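Local coordinates for protein zonadhesin (Komagataella phaffii, PDB 5FX8) that is a putative yeast cell-surface adhesin, seen here as its N-terminal part, that may mediate cell-cell interaction, binding other proteins through salt bridges and hydrogen bonds, at residues C[237-242]-C[248-253]; C[164-169]-C[224-229]; C[171-176]-C[295-300]; C[150-155]-C[280-285]. One frame throughout, in Å; residues are numbered along the deposited sequence.

How the contacts relate
All four contacts lie in the second cohesin-like domain, a sandwich of two five-stranded antiparallel sheets. Contact 1 is a hairpin at one margin of the sheet that also holds strands 275-286 and 294-304, used by contacts 4 and 3. Contact 2 lies within the other sheet, where strand 162-170 pairs with strand 153-158 of contact 4. Contacts 3 and 4 are the closest, their centres about 5 Å apart; the other centres are about 13 to 16 Å apart. Along the chain contact 2 closes before contact 1 opens, whereas contact 4 joins residues 125 apart and encloses both. Contact 4 thus packs the sheets together, and contact 3 ties strand 294-304 to the loop between them.

Contact 1: C[237-242]-C[248-253]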
loop_
_atom_site.group_PDB
_atom_site.type_symbol
_atom_site.label_atom_id
_atom_site.label_comp_id
_atom_site.label_asym_id
_atom_site.label_seq_id
_atom_site.Cartn_x
_atom_site.Cartn_y
_atom_site.Cartn_z
ATOM N N VAL C 237 0.919 -29.624 6.329
ATOM C CA VAL C 237 1.166 -30.756 5.442
ATOM C C VAL C 237 1.328 -30.249 4.015
ATOM O O VAL C 237 0.390 -29.698 3.438
ATOM C CB VAL C 237 0.023 -31.771 5.538
ATOM C CG1 VAL C 237 0.180 -32.860 4.527
ATOM C CG2 VAL C 237 -0.003 -32.358 6.885
ATOM N N GLU C 238 2.508 -30.455 3.431
ATOM C CA GLU C 238 2.720 -30.150 2.022
ATOM C C GLU C 238 2.419 -31.319 1.090
ATOM O O GLU C 238 2.029 -31.097 -0.059
ATOM C CB GLU C 238 4.161 -29.723 1.760
ATOM C CG GLU C 238 4.674 -28.621 2.594
ATOM C CD GLU C 238 6.022 -28.145 2.095
ATOM O OE1 GLU C 238 7.064 -28.729 2.492
ATOM O OE2 GLU C 238 6.033 -27.191 1.284
ATOM N N SER C 239 2.630 -32.556 1.530
ATOM C CA SER C 239 2.406 -33.716 0.677
ATOM C C SER C 239 2.317 -34.953 1.548
ATOM O O SER C 239 2.902 -34.996 2.628
ATOM C CB SER C 239 3.528 -33.867 -0.334
ATOM O OG SER C 239 4.734 -33.880 0.386
ATOM N N PHE C 240 1.593 -35.960 1.072
ATOM C CA PHE C 240 1.354 -37.147 1.891
ATOM C C PHE C 240 1.025 -38.333 0.992
ATOM O O PHE C 240 -0.056 -38.379 0.405
ATOM C CB PHE C 240 0.233 -36.874 2.885
ATOM C CG PHE C 240 -0.270 -38.081 3.585
ATOM C CD1 PHE C 240 0.580 -38.855 4.364
ATOM C CD2 PHE C 240 -1.591 -38.438 3.491
ATOM C CE1 PHE C 240 0.119 -39.962 5.010
ATOM C CE2 PHE C 240 -2.054 -39.544 4.138
ATOM C CZ PHE C 240 -1.195 -40.307 4.903
ATOM N N GLU C 241 1.948 -39.285 0.888
ATOM C CA GLU C 241 1.707 -40.570 0.234
ATOM C C GLU C 241 1.838 -41.699 1.251
ATOM O O GLU C 241 2.783 -41.731 2.036
ATOM C CB GLU C 241 2.693 -40.815 -0.903
ATOM C CG GLU C 241 2.535 -39.896 -2.069
ATOM C CD GLU C 241 3.427 -40.284 -3.226
ATOM O OE1 GLU C 241 4.651 -40.064 -3.129
ATOM O OE2 GLU C 241 2.909 -40.819 -4.230
ATOM N N CYS C 242 0.903 -42.637 1.233
ATOM C CA CYS C 242 0.961 -43.774 2.143
ATOM C C CYS C 242 0.645 -45.038 1.360
ATOM O O CYS C 242 -0.478 -45.215 0.880
ATOM C CB CYS C 242 -0.001 -43.601 3.313
ATOM S SG CYS C 242 -0.090 -44.998 4.512
ATOM N N SER C 248 5.410 -41.306 2.534
ATOM C CA SER C 248 6.060 -40.032 2.262
ATOM C C SER C 248 5.273 -38.906 2.911
ATOM O O SER C 248 4.039 -38.887 2.863
ATOM C CB SER C 248 6.146 -39.764 0.770
ATOM O OG SER C 248 7.177 -40.498 0.181
ATOM N N LEU C 249 5.986 -37.938 3.474
ATOM C CA LEU C 249 5.299 -36.875 4.179
ATOM C C LEU C 249 6.162 -35.630 4.156
ATOM O O LEU C 249 7.382 -35.735 4.227
ATOM C CB LEU C 249 5.008 -37.320 5.599
ATOM C CG LEU C 249 4.141 -36.440 6.462
ATOM C CD1 LEU C 249 2.823 -36.171 5.778
ATOM C CD2 LEU C 249 3.922 -37.159 7.744
ATOM N N SER C 250 5.533 -34.458 4.048
ATOM C CA SER C 250 6.253 -33.190 4.016
ATOM C C SER C 250 5.521 -32.108 4.800
ATOM O O SER C 250 4.293 -32.071 4.846
ATOM C CB SER C 250 6.444 -32.685 2.596
ATOM O OG SER C 250 7.164 -33.607 1.840
ATOM N N PHE C 251 6.284 -31.191 5.365
ATOM C CA PHE C 251 5.722 -30.133 6.184
ATOM C C PHE C 251 6.362 -28.798 5.836
ATOM O O PHE C 251 7.568 -28.707 5.619
ATOM C CB PHE C 251 5.940 -30.388 7.670
ATOM C CG PHE C 251 5.094 -31.475 8.262
ATOM C CD1 PHE C 251 3.800 -31.212 8.693
ATOM C CD2 PHE C 251 5.617 -32.745 8.468
ATOM C CE1 PHE C 251 3.033 -32.204 9.285
ATOM C CE2 PHE C 251 4.856 -33.735 9.052
ATOM C CZ PHE C 251 3.567 -33.463 9.463
ATOM N N ALA C 252 5.550 -27.762 5.784
ATOM C CA ALA C 252 6.025 -26.390 5.662
ATOM C C ALA C 252 5.376 -25.608 6.776
ATOM O O ALA C 252 4.160 -25.664 6.944
ATOM C CB ALA C 252 5.666 -25.765 4.319
ATOM N N GLY C 253 6.170 -24.919 7.560
ATOM C CA GLY C 253 5.585 -24.203 8.669
ATOM C C GLY C 253 6.678 -23.742 9.594
ATOM O O GLY C 253 7.861 -23.982 9.372
#
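E238 and S250 meet through a backbone bond, E238 N to S250 O at 2.8 Å. At the far end of the pairing E241 and S248 exchange two, E241 N to S248 O at 2.9 Å and S248 N to E241 O at 2.7 Å. The axes run antiparallel at 170°. Between the non-hydrogen-bonded pairs V237 with F251 and F240 with L249, E238 and S239 stand opposite the single residue S250, so strand 237-242 carries a beta bulge. On one face V237 CG2 rests 3.9 Å from F251 CE1, and L249 CD1 comes within 3.8 Å of F240 CD1. On the other, the hydroxyls S239 OG and S250 OG are 2.8 Å apart. With CG anti to its carbonyl carbon (chi1 -53°) and the chain extended beyond, E238 runs along the neighbouring strand to bring its carboxylate beside the methyl of A252.

In the second shell, N178 ND2 hydrogen-bonds E238 OE1, and the ring of Y197 meets F251 edge-to-face. C242 is tied to C192 by a disulfide. Strand 237-242 is an outermost strand of its sheet, while 246-252 passes the pairing on to strand 176-186 and lies over strand 260-268 of the opposing sheet.

Contact 2: C[164-169]-C[224-229]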
loop_
_atom_site.group_PDB
_atom_site.type_symbol
_atom_site.label_atom_id
_atom_site.label_comp_id
_atom_site.label_asym_id
_atom_site.label_seq_id
_atom_site.Cartn_x
_atom_site.Cartn_y
_atom_site.Cartn_z
ATOM N N GLU C 164 3.714 -48.582 16.807
ATOM C CA GLU C 164 3.500 -47.169 16.577
ATOM C C GLU C 164 4.870 -46.515 16.536
ATOM O O GLU C 164 5.641 -46.620 17.496
ATOM C CB GLU C 164 2.621 -46.571 17.664
ATOM C CG GLU C 164 2.171 -45.164 17.367
ATOM C CD GLU C 164 1.273 -44.596 18.434
ATOM O OE1 GLU C 164 1.141 -45.220 19.525
ATOM O OE2 GLU C 164 0.702 -43.513 18.169
ATOM N N TRP C 165 5.198 -45.906 15.403
ATOM C CA TRP C 165 6.447 -45.186 15.246
ATOM C C TRP C 165 6.225 -43.725 15.576
ATOM O O TRP C 165 5.177 -43.167 15.253
ATOM C CB TRP C 165 6.968 -45.292 13.823
ATOM C CG TRP C 165 7.279 -46.635 13.361
ATOM C CD1 TRP C 165 6.519 -47.415 12.550
ATOM C CD2 TRP C 165 8.462 -47.367 13.628
ATOM N NE1 TRP C 165 7.155 -48.597 12.296
ATOM C CE2 TRP C 165 8.353 -48.597 12.955
ATOM C CE3 TRP C 165 9.607 -47.111 14.382
ATOM C CZ2 TRP C 165 9.341 -49.571 13.018
ATOM C CZ3 TRP C 165 10.595 -48.074 14.434
ATOM C CH2 TRP C 165 10.457 -49.288 13.752
ATOM N N PHE C 166 7.209 -43.116 16.236
ATOM C CA PHE C 166 7.245 -41.679 16.480
ATOM C C PHE C 166 8.492 -41.111 15.831
ATOM O O PHE C 166 9.590 -41.626 16.043
ATOM C CB PHE C 166 7.254 -41.338 17.973
ATOM C CG PHE C 166 5.945 -41.582 18.676
ATOM C CD1 PHE C 166 4.778 -41.751 17.961
ATOM C CD2 PHE C 166 5.884 -41.641 20.051
ATOM C CE1 PHE C 166 3.566 -41.978 18.591
ATOM C CE2 PHE C 166 4.674 -41.873 20.690
ATOM C CZ PHE C 166 3.509 -42.040 19.945
ATOM N N VAL C 167 8.327 -40.063 15.040
ATOM C CA VAL C 167 9.441 -39.291 14.511
ATOM C C VAL C 167 9.322 -37.895 15.105
ATOM O O VAL C 167 8.353 -37.176 14.832
ATOM C CB VAL C 167 9.435 -39.246 12.979
ATOM C CG1 VAL C 167 10.637 -38.498 12.485
ATOM C CG2 VAL C 167 9.414 -40.654 12.400
ATOM N N ASP C 168 10.279 -37.521 15.941
ATOM C CA ASP C 168 10.285 -36.218 16.587
ATOM C C ASP C 168 11.229 -35.280 15.855
ATOM O O ASP C 168 12.379 -35.635 15.594
ATOM C CB ASP C 168 10.706 -36.337 18.046
ATOM C CG ASP C 168 9.598 -36.847 18.925
ATOM O OD1 ASP C 168 8.513 -37.127 18.391
ATOM O OD2 ASP C 168 9.801 -36.966 20.151
ATOM N N ILE C 169 10.743 -34.086 15.533
ATOM C CA ILE C 169 11.548 -33.036 14.923
ATOM C C ILE C 169 11.679 -31.902 15.934
ATOM O O ILE C 169 10.677 -31.262 16.277
ATOM C CB ILE C 169 10.932 -32.518 13.622
ATOM C CG1 ILE C 169 10.503 -33.672 12.711
ATOM C CG2 ILE C 169 11.908 -31.555 12.984
ATOM C CD1 ILE C 169 11.616 -34.383 12.067
ATOM N N GLY C 224 0.660 -31.180 22.881
ATOM C CA GLY C 224 -0.114 -30.798 21.720
ATOM C C GLY C 224 -1.429 -31.535 21.632
ATOM O O GLY C 224 -1.941 -32.086 22.608
ATOM N N GLU C 225 -1.976 -31.552 20.427
ATOM C CA GLU C 225 -3.175 -32.314 20.126
ATOM C C GLU C 225 -2.905 -33.158 18.892
ATOM O O GLU C 225 -2.386 -32.649 17.894
ATOM C CB GLU C 225 -4.367 -31.388 19.897
ATOM C CG GLU C 225 -5.711 -32.087 19.873
ATOM C CD GLU C 225 -6.841 -31.205 20.394
ATOM O OE1 GLU C 225 -6.552 -30.146 20.997
ATOM O OE2 GLU C 225 -8.021 -31.571 20.206
ATOM N N TRP C 226 -3.254 -34.440 18.960
ATOM C CA TRP C 226 -3.110 -35.297 17.797
ATOM C C TRP C 226 -4.006 -34.821 16.663
ATOM O O TRP C 226 -5.214 -34.650 16.834
ATOM C CB TRP C 226 -3.445 -36.738 18.150
ATOM C CG TRP C 226 -2.388 -37.483 18.924
ATOM C CD1 TRP C 226 -2.555 -38.124 20.105
ATOM C CD2 TRP C 226 -1.022 -37.671 18.556
ATOM N NE1 TRP C 226 -1.389 -38.703 20.497
ATOM C CE2 TRP C 226 -0.427 -38.445 19.564
ATOM C CE3 TRP C 226 -0.244 -37.265 17.472
ATOM C CZ2 TRP C 226 0.902 -38.820 19.527
ATOM C CZ3 TRP C 226 1.072 -37.642 17.431
ATOM C CH2 TRP C 226 1.638 -38.407 18.457
ATOM N N ILE C 227 -3.410 -34.630 15.493
ATOM C CA ILE C 227 -4.089 -34.129 14.308
ATOM C C ILE C 227 -3.908 -35.161 13.200
ATOM O O ILE C 227 -2.787 -35.405 12.759
ATOM C CB ILE C 227 -3.537 -32.758 13.883
ATOM C CG1 ILE C 227 -3.763 -31.738 14.991
ATOM C CG2 ILE C 227 -4.165 -32.276 12.584
ATOM C CD1 ILE C 227 -3.003 -30.496 14.781
ATOM N N PRO C 228 -4.968 -35.785 12.714
ATOM C CA PRO C 228 -4.809 -36.773 11.650
ATOM C C PRO C 228 -4.349 -36.125 10.353
ATOM O O PRO C 228 -4.514 -34.929 10.117
ATOM C CB PRO C 228 -6.213 -37.368 11.515
ATOM C CG PRO C 228 -7.126 -36.322 12.025
ATOM C CD PRO C 228 -6.382 -35.527 13.040
ATOM N N ILE C 229 -3.751 -36.943 9.505
ATOM C CA ILE C 229 -3.200 -36.520 8.236
ATOM C C ILE C 229 -3.924 -37.332 7.171
ATOM O O ILE C 229 -3.839 -38.563 7.164
ATOM C CB ILE C 229 -1.685 -36.745 8.174
ATOM C CG1 ILE C 229 -0.935 -35.824 9.124
ATOM C CG2 ILE C 229 -1.159 -36.578 6.788
ATOM C CD1 ILE C 229 0.532 -36.092 9.112
#
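F166 and W226 carry this contact between them, their rings meeting over the outer surface of one sheet of the cohesin-like beta-sandwich. In that five-stranded antiparallel sheet, strand 162-170 is separated from strand 227-228 by two others, 260-268 and 189-200. The contact therefore involves no backbone pairing: the CA atoms of F166 and W226 are 12.2 Å apart, and side chains alone cover the distance. The CB of W226 points toward strand 162-170, and a chi1 of -76°, with CG anti to the carbonyl carbon, carries the six-membered ring of the indole on to F166. F166 closes the gap mainly with the far end of its ring.

The geometry of the aromatic pair is oblique. The centroid of the F166 ring and that of the six-membered ring of W226 are 5.9 Å apart, and the planes are inclined at 37°. The two side chains as a whole cross at about a right angle.

The strands in between supply the floor. S264 of strand 260-268 is touched by both rings, R262 of the same strand packs against W226, and K196 of strand 189-200 makes a cation-pi interaction with the indole; P211 and D213, in a loop, add further contacts to it. W165, one residue before F166, packs instead on V276 in the opposite sheet, as expected from strand alternation.

Two carbon pairs define the touch: F166 CE1 to W226 CH2 at 4.1 Å, and F166 CZ to W226 CZ2 at 4.2 Å.

Contact 3: C[171-176]-C[295-300]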
loop_
_atom_site.group_PDB
_atom_site.type_symbol
_atom_site.label_atom_id
_atom_site.label_comp_id
_atom_site.label_asym_id
_atom_site.label_seq_id
_atom_site.Cartn_x
_atom_site.Cartn_y
_atom_site.Cartn_z
ATOM N N GLY C 171 12.354 -28.215 17.122
ATOM C CA GLY C 171 12.513 -26.851 16.665
ATOM C C GLY C 171 13.795 -26.210 17.132
ATOM O O GLY C 171 14.286 -25.292 16.479
ATOM N N ALA C 172 14.356 -26.683 18.218
ATOM C CA ALA C 172 15.640 -26.199 18.673
ATOM C C ALA C 172 16.791 -26.571 17.750
ATOM O O ALA C 172 17.939 -26.429 18.145
ATOM C CB ALA C 172 15.905 -26.732 20.075
ATOM N N PHE C 173 16.551 -27.072 16.544
ATOM C CA PHE C 173 17.594 -27.303 15.556
ATOM C C PHE C 173 17.719 -26.086 14.655
ATOM O O PHE C 173 18.795 -25.500 14.525
ATOM C CB PHE C 173 17.245 -28.553 14.747
ATOM C CG PHE C 173 18.217 -28.890 13.652
ATOM C CD1 PHE C 173 18.108 -28.320 12.403
ATOM C CD2 PHE C 173 19.196 -29.837 13.855
ATOM C CE1 PHE C 173 18.981 -28.656 11.399
ATOM C CE2 PHE C 173 20.069 -30.170 12.854
ATOM C CZ PHE C 173 19.966 -29.585 11.631
ATOM N N GLY C 174 16.612 -25.705 14.030
ATOM C CA GLY C 174 16.528 -24.527 13.197
ATOM C C GLY C 174 15.681 -23.457 13.873
ATOM O O GLY C 174 15.553 -23.529 15.081
ATOM N N ASP C 175 15.127 -22.446 13.190
ATOM C CA ASP C 175 15.410 -22.031 11.823
ATOM C C ASP C 175 14.621 -22.931 10.866
ATOM O O ASP C 175 14.528 -22.645 9.688
ATOM C CB ASP C 175 16.948 -22.014 11.593
ATOM C CG ASP C 175 17.369 -21.516 10.236
ATOM O OD1 ASP C 175 16.696 -21.794 9.240
ATOM O OD2 ASP C 175 18.420 -20.843 10.163
ATOM N N ILE C 176 13.963 -23.973 11.383
ATOM C CA ILE C 176 13.354 -24.964 10.497
ATOM C C ILE C 176 12.198 -24.350 9.717
ATOM O O ILE C 176 11.281 -23.749 10.293
ATOM C CB ILE C 176 12.897 -26.192 11.293
ATOM C CG1 ILE C 176 14.096 -26.936 11.865
ATOM C CG2 ILE C 176 12.110 -27.111 10.401
ATOM C CD1 ILE C 176 13.713 -28.074 12.739
ATOM N N THR C 295 19.861 -30.384 5.600
ATOM C CA THR C 295 20.500 -31.395 6.439
ATOM C C THR C 295 19.679 -32.683 6.449
ATOM O O THR C 295 18.502 -32.666 6.826
ATOM C CB THR C 295 20.665 -30.894 7.868
ATOM O OG1 THR C 295 21.240 -29.589 7.868
ATOM C CG2 THR C 295 21.596 -31.783 8.585
ATOM N N SER C 296 20.311 -33.801 6.070
ATOM C CA SER C 296 19.677 -35.112 5.987
ATOM C C SER C 296 20.043 -35.995 7.174
ATOM O O SER C 296 21.150 -35.919 7.710
ATOM C CB SER C 296 20.073 -35.825 4.706
ATOM O OG SER C 296 19.519 -35.154 3.599
ATOM N N PHE C 297 19.095 -36.841 7.578
ATOM C CA PHE C 297 19.280 -37.770 8.684
ATOM C C PHE C 297 18.709 -39.120 8.289
ATOM O O PHE C 297 17.717 -39.206 7.568
ATOM C CB PHE C 297 18.588 -37.304 9.980
ATOM C CG PHE C 297 19.041 -35.972 10.472
ATOM C CD1 PHE C 297 18.558 -34.811 9.905
ATOM C CD2 PHE C 297 19.925 -35.878 11.521
ATOM C CE1 PHE C 297 18.969 -33.591 10.351
ATOM C CE2 PHE C 297 20.336 -34.656 11.984
ATOM C CZ PHE C 297 19.860 -33.506 11.394
ATOM N N VAL C 298 19.343 -40.177 8.776
ATOM C CA VAL C 298 18.882 -41.541 8.569
ATOM C C VAL C 298 18.662 -42.176 9.933
ATOM O O VAL C 298 19.529 -42.096 10.811
ATOM C CB VAL C 298 19.879 -42.350 7.727
ATOM C CG1 VAL C 298 19.276 -43.668 7.322
ATOM C CG2 VAL C 298 20.247 -41.564 6.508
ATOM N N LEU C 299 17.496 -42.785 10.114
ATOM C CA LEU C 299 17.105 -43.396 11.384
ATOM C C LEU C 299 16.664 -44.830 11.093
ATOM O O LEU C 299 15.514 -45.081 10.726
ATOM C CB LEU C 299 16.003 -42.580 12.053
ATOM C CG LEU C 299 16.168 -41.060 12.047
ATOM C CD1 LEU C 299 14.884 -40.404 12.451
ATOM C CD2 LEU C 299 17.241 -40.624 12.973
ATOM N N ASP C 300 17.575 -45.783 11.261
ATOM C CA ASP C 300 17.320 -47.149 10.824
ATOM C C ASP C 300 17.126 -48.124 11.975
ATOM O O ASP C 300 17.139 -49.337 11.748
ATOM C CB ASP C 300 18.434 -47.640 9.903
ATOM C CG ASP C 300 19.808 -47.240 10.387
ATOM O OD1 ASP C 300 19.984 -47.035 11.604
ATOM O OD2 ASP C 300 20.721 -47.141 9.543
#
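The loop that joins strand 162-170 to strand 176-186 reaches the outermost strand 294-304 through one side chain, F173, which meets F297 and T295. With CG anti to its backbone N (chi1 178°), F173 extends its ring out from the loop toward the strand, although the nearest CA atoms, those of F173 and T295, are still 10.4 Å apart.

F173 and F297 approach from opposite directions and form an offset edge-to-face pair. The edge of F297 is directed toward the face of F173, the planes are inclined at 74°, and the centroids of the two rings are 5.8 Å apart. The offset shows in the closest atoms: F297 CZ lies 3.6 Å from F173 CE2 and 3.9 Å from F173 CZ, toward the rim of the F173 ring instead of over its middle.

This loop crosses from one sheet of the beta-sandwich to the other, since strand 162-170 belongs to the first and strand 176-186 to the second. F173 consequently lies at an end of the sandwich, where it also packs on L284 of strand 275-286. F297 in turn touches Q151 and P152, which precede strand 153-158 of the first sheet.

T295 borders the F173 ring at its edge. Its OG1 lies in the ring plane, 4.0 Å from F173 CZ, and its CG2 is 4.1 Å from that same carbon.

Contact 4: C[150-155]-C[280-285]; sequences SQPIKL and VNVDLT
V282 holds CG1 anti to its backbone N (chi1 172°), a torsion that directs this methyl at the pyrrolidine ring of P152, while L284, with CG anti to its carbonyl carbon (chi1 -61°), sends CD1 to the same ring. P152 CG receives both: V282 CG1 at 3.7 Å and L284 CD1 at 4.1 Å. The two approaches differ, for V282 comes in obliquely, whereas P152 and L284 meet tip to tip. A second point of V282 contact, CG1 to P152 CB at 4.0 Å, indicates that the methyl lies against the CB-CG side of the proline.

This is packing between the two sheets of the beta-sandwich. P152 leads into strand 153-158 of one sheet, and strand 275-286 of the other turns V280, V282 and L284 toward it. I169, from the strand next to 153-158, packs on V282 and L284.

K154 repeats the inward direction two residues after P152. Its chain bends at the second and third torsions, bringing CE to 4.2 Å from V280 CG2. Though the residue is buried, its ammonium has polar partners beyond the two segments: NZ hydrogen-bonds E301 O and N278 OD1.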
loop_
_atom_site.group_PDB
_atom_site.type_symbol
_atom_site.label_atom_id
_atom_site.label_comp_id
_atom_site.label_asym_id
_atom_site.label_seq_id
_atom_site.Cartn_x
_atom_site.Cartn_y
_atom_site.Cartn_z
ATOM N N SER C 150 18.148 -32.496 19.876
ATOM C CA SER C 150 19.055 -31.718 19.041
ATOM C C SER C 150 19.046 -32.165 17.593
ATOM O O SER C 150 19.804 -31.624 16.789
ATOM C CB SER C 150 20.486 -31.814 19.572
ATOM O OG SER C 150 21.109 -33.004 19.090
ATOM N N GLN C 151 18.244 -33.147 17.249
ATOM C CA GLN C 151 18.152 -33.625 15.889
ATOM C C GLN C 151 16.905 -34.483 15.806
ATOM O O GLN C 151 16.315 -34.798 16.839
ATOM C CB GLN C 151 19.401 -34.407 15.513
ATOM C CG GLN C 151 19.707 -35.530 16.452
ATOM C CD GLN C 151 20.860 -36.368 15.974
ATOM O OE1 GLN C 151 21.157 -36.384 14.790
ATOM N NE2 GLN C 151 21.524 -37.066 16.894
ATOM N N PRO C 152 16.453 -34.854 14.618
ATOM C CA PRO C 152 15.322 -35.778 14.533
ATOM C C PRO C 152 15.666 -37.123 15.149
ATOM O O PRO C 152 16.719 -37.696 14.875
ATOM C CB PRO C 152 15.086 -35.898 13.029
ATOM C CG PRO C 152 15.680 -34.672 12.472
ATOM C CD PRO C 152 16.862 -34.380 13.292
ATOM N N ILE C 153 14.758 -37.629 15.975
ATOM C CA ILE C 153 14.881 -38.953 16.550
ATOM C C ILE C 153 13.693 -39.802 16.107
ATOM O O ILE C 153 12.723 -39.301 15.553
ATOM C CB ILE C 153 14.994 -38.918 18.078
ATOM C CG1 ILE C 153 13.738 -38.323 18.690
ATOM C CG2 ILE C 153 16.210 -38.137 18.478
ATOM C CD1 ILE C 153 13.758 -38.352 20.172
ATOM N N LYS C 154 13.799 -41.113 16.350
ATOM C CA LYS C 154 12.782 -42.104 16.029
ATOM C C LYS C 154 12.517 -42.948 17.273
ATOM O O LYS C 154 13.454 -43.299 17.986
ATOM C CB LYS C 154 13.250 -42.978 14.870
ATOM C CG LYS C 154 12.114 -43.515 14.055
ATOM C CD LYS C 154 12.225 -44.973 13.819
ATOM C CE LYS C 154 13.437 -45.281 13.038
ATOM N NZ LYS C 154 13.477 -46.730 12.769
ATOM N N LEU C 155 11.253 -43.265 17.556
ATOM C CA LEU C 155 10.878 -44.059 18.728
ATOM C C LEU C 155 9.918 -45.180 18.338
ATOM O O LEU C 155 9.083 -44.993 17.453
ATOM C CB LEU C 155 10.238 -43.174 19.813
ATOM C CG LEU C 155 11.088 -42.001 20.328
ATOM C CD1 LEU C 155 10.340 -41.186 21.354
ATOM C CD2 LEU C 155 12.399 -42.456 20.911
ATOM N N VAL C 280 13.865 -44.303 8.442
ATOM C CA VAL C 280 13.185 -43.032 8.303
ATOM C C VAL C 280 14.226 -42.026 7.865
ATOM O O VAL C 280 15.135 -41.700 8.631
ATOM C CB VAL C 280 12.519 -42.573 9.596
ATOM C CG1 VAL C 280 12.031 -41.177 9.423
ATOM C CG2 VAL C 280 11.374 -43.442 9.911
ATOM N N ASN C 281 14.096 -41.523 6.647
ATOM C CA ASN C 281 14.928 -40.424 6.185
ATOM C C ASN C 281 14.221 -39.112 6.485
ATOM O O ASN C 281 13.050 -38.946 6.152
ATOM C CB ASN C 281 15.194 -40.560 4.693
ATOM C CG ASN C 281 15.655 -41.935 4.321
ATOM O OD1 ASN C 281 14.849 -42.851 4.146
ATOM N ND2 ASN C 281 16.961 -42.099 4.201
ATOM N N VAL C 282 14.920 -38.194 7.131
ATOM C CA VAL C 282 14.376 -36.888 7.473
ATOM C C VAL C 282 15.305 -35.839 6.897
ATOM O O VAL C 282 16.495 -35.822 7.221
ATOM C CB VAL C 282 14.227 -36.712 8.989
ATOM C CG1 VAL C 282 13.850 -35.289 9.309
ATOM C CG2 VAL C 282 13.188 -37.660 9.507
ATOM N N ASP C 283 14.780 -34.979 6.033
ATOM C CA ASP C 283 15.550 -33.880 5.463
ATOM C C ASP C 283 14.991 -32.572 5.993
ATOM O O ASP C 283 13.795 -32.311 5.856
ATOM C CB ASP C 283 15.494 -33.913 3.942
ATOM C CG ASP C 283 16.034 -35.194 3.384
ATOM O OD1 ASP C 283 15.310 -36.218 3.418
ATOM O OD2 ASP C 283 17.189 -35.181 2.925
ATOM N N LEU C 284 15.836 -31.773 6.622
ATOM C CA LEU C 284 15.411 -30.511 7.196
ATOM C C LEU C 284 15.936 -29.379 6.337
ATOM O O LEU C 284 17.111 -29.373 5.964
ATOM C CB LEU C 284 15.923 -30.348 8.623
ATOM C CG LEU C 284 15.480 -31.353 9.665
ATOM C CD1 LEU C 284 16.096 -30.945 10.936
ATOM C CD2 LEU C 284 13.997 -31.338 9.811
ATOM N N THR C 285 15.069 -28.436 6.013
ATOM C CA THR C 285 15.485 -27.213 5.353
ATOM C C THR C 285 15.512 -26.093 6.378
ATOM O O THR C 285 14.548 -25.890 7.119
ATOM C CB THR C 285 14.555 -26.863 4.206
ATOM O OG1 THR C 285 14.717 -27.829 3.171
ATOM C CG2 THR C 285 14.881 -25.490 3.682
#